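PDB 3UAO: putative isochorismatase from Bordetella bronchiseptica, which probably hydrolyses maleamate to maleate and ammonia, a step in the bacterial breakdown of nicotinate (vitamin B3). Local coordinates for residues V88-I93 against S122-Q127. Residues are numbered along the deposited sequence; the frame is centred on the assembly and turned at random.
Sequences VAHSRI and SAIVPQ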
loop_
_atom_site.group_PDB
_atom_site.type_symbol
_atom_site.label_atom_id
_atom_site.label_comp_id
_atom_site.label_asym_id
_atom_site.label_seq_id
_atom_site.Cartn_x
_atom_site.Cartn_y
_atom_site.Cartn_z
ATOM N N VAL A 88 -16.981 -12.261 -5.044
ATOM C CA VAL A 88 -17.820 -11.102 -4.707
ATOM C C VAL A 88 -17.368 -10.437 -3.394
ATOM O O VAL A 88 -17.133 -11.129 -2.403
ATOM C CB VAL A 88 -19.311 -11.466 -4.639
ATOM C CG1 VAL A 88 -20.175 -10.208 -4.338
ATOM C CG2 VAL A 88 -19.740 -12.082 -5.936
ATOM N N ALA A 89 -17.225 -9.100 -3.441
ATOM C CA ALA A 89 -16.721 -8.299 -2.325
ATOM C C ALA A 89 -17.639 -7.114 -2.100
ATOM O O ALA A 89 -18.091 -6.490 -3.035
ATOM C CB ALA A 89 -15.307 -7.818 -2.595
ATOM N N HIS A 90 -17.940 -6.849 -0.845
ATOM C CA HIS A 90 -18.761 -5.727 -0.446
ATOM C C HIS A 90 -17.907 -4.826 0.453
ATOM O O HIS A 90 -17.072 -5.306 1.209
ATOM C CB HIS A 90 -19.970 -6.229 0.359
ATOM C CG HIS A 90 -20.721 -7.350 -0.293
ATOM N ND1 HIS A 90 -21.950 -7.173 -0.889
ATOM C CD2 HIS A 90 -20.413 -8.660 -0.448
ATOM C CE1 HIS A 90 -22.373 -8.334 -1.372
ATOM N NE2 HIS A 90 -21.458 -9.252 -1.116
ATOM N N SER A 91 -18.122 -3.526 0.364
ATOM C CA SER A 91 -17.385 -2.583 1.159
ATOM C C SER A 91 -18.384 -1.873 2.075
ATOM O O SER A 91 -19.572 -1.733 1.772
ATOM C CB SER A 91 -16.635 -1.583 0.243
ATOM O OG SER A 91 -17.342 -0.367 0.079
ATOM N N ARG A 92 -17.878 -1.424 3.206
ATOM C CA ARG A 92 -18.662 -0.666 4.185
ATOM C C ARG A 92 -17.701 0.329 4.780
ATOM O O ARG A 92 -16.547 -0.031 4.984
ATOM C CB ARG A 92 -19.140 -1.570 5.334
ATOM C CG ARG A 92 -20.112 -2.674 4.953
ATOM C CD ARG A 92 -20.385 -3.590 6.120
ATOM N NE ARG A 92 -20.837 -2.802 7.267
ATOM C CZ ARG A 92 -20.684 -3.125 8.550
ATOM N NH1 ARG A 92 -20.100 -4.252 8.921
ATOM N NH2 ARG A 92 -21.113 -2.288 9.462
ATOM N N ILE A 93 -18.136 1.575 5.015
ATOM C CA ILE A 93 -17.352 2.517 5.804
ATOM C C ILE A 93 -17.636 2.193 7.248
ATOM O O ILE A 93 -18.809 2.040 7.651
ATOM C CB ILE A 93 -17.652 3.978 5.457
ATOM C CG1 ILE A 93 -17.167 4.279 4.034
ATOM C CG2 ILE A 93 -16.904 4.969 6.383
ATOM C CD1 ILE A 93 -17.548 5.681 3.495
ATOM N N SER A 122 -24.560 2.038 8.913
ATOM C CA SER A 122 -23.341 1.521 8.302
ATOM C C SER A 122 -23.534 0.143 7.684
ATOM O O SER A 122 -22.672 -0.321 6.970
ATOM C CB SER A 122 -22.239 1.447 9.345
ATOM O OG SER A 122 -22.414 0.323 10.199
ATOM N N ALA A 123 -24.662 -0.503 7.963
ATOM C CA ALA A 123 -24.904 -1.860 7.498
ATOM C C ALA A 123 -25.239 -1.915 6.014
ATOM O O ALA A 123 -25.905 -1.021 5.478
ATOM C CB ALA A 123 -26.045 -2.499 8.294
ATOM N N ILE A 124 -24.836 -3.013 5.378
ATOM C CA ILE A 124 -25.264 -3.312 4.000
ATOM C C ILE A 124 -26.794 -3.456 3.887
ATOM O O ILE A 124 -27.439 -4.009 4.760
ATOM C CB ILE A 124 -24.575 -4.565 3.464
ATOM C CG1 ILE A 124 -23.079 -4.263 3.263
ATOM C CG2 ILE A 124 -25.259 -5.008 2.167
ATOM C CD1 ILE A 124 -22.248 -5.441 2.716
ATOM N N VAL A 125 -27.354 -2.921 2.808
ATOM C CA VAL A 125 -28.807 -2.816 2.660
ATOM C C VAL A 125 -29.362 -4.206 2.466
ATOM O O VAL A 125 -28.785 -4.979 1.726
ATOM C CB VAL A 125 -29.232 -1.913 1.466
ATOM C CG1 VAL A 125 -28.754 -0.471 1.683
ATOM C CG2 VAL A 125 -28.751 -2.475 0.145
ATOM N N PRO A 126 -30.489 -4.530 3.124
ATOM C CA PRO A 126 -31.017 -5.893 3.070
ATOM C C PRO A 126 -31.136 -6.425 1.662
ATOM O O PRO A 126 -30.913 -7.610 1.466
ATOM C CB PRO A 126 -32.398 -5.767 3.721
ATOM C CG PRO A 126 -32.246 -4.616 4.670
ATOM C CD PRO A 126 -31.386 -3.643 3.886
ATOM N N GLN A 127 -31.440 -5.553 0.702
ATOM C CA GLN A 127 -31.493 -5.911 -0.719
ATOM C C GLN A 127 -30.241 -6.624 -1.255
ATOM O O GLN A 127 -30.330 -7.418 -2.204
ATOM C CB GLN A 127 -31.707 -4.657 -1.569
ATOM C CG GLN A 127 -33.005 -3.916 -1.304
ATOM C CD GLN A 127 -32.855 -2.673 -0.438
ATOM O OE1 GLN A 127 -31.957 -1.876 -0.639
ATOM N NE2 GLN A 127 -33.770 -2.490 0.508
HETATM O O HOH W 1 -20.802 1.776 6.162
#
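The guanidinium of Arg92 meets Ser122 at its edge, in its own plane. The contact ties strand 87-93 of the parallel Rossmann-like sheet, as in the isochorismatase family, to the loop that leads to neighbouring strand 135-139. NE and NH2 grip Ser122 side-on, each taking a different oxygen. Arg92 NE donates to Ser122 O at 3.1 Å in a nearly straight bond (165°). NE sits above the carbonyl plane of Ser122. Arg92 NH2 reaches Ser122 OG at 3.0 Å, with a more bent geometry of 137°. The Arg92 chain bends at chi3 (54°), which turns the guanidinium toward Ser122, and the two in-plane bonds fix its rotation. The third nitrogen, NH1, forms a salt bridge with Glu117. Ser122 OG is also hydrogen-bonded to Lys116 O and Ala119 O.

Ile124 packs across Arg92 and His90. Its CG1 lies 3.8 Å from Arg92 CG, against the aliphatic part of that chain, and the two side chains cross at about a right angle. Ile124 CD1 lies 3.4 Å from His90 CB and comes obliquely to the ring. His90 NE2 is hydrogen-bonded to Glu134. A water donates at 2.9 Å to Ser122 O, the same carbonyl oxygen that Arg92 NE holds.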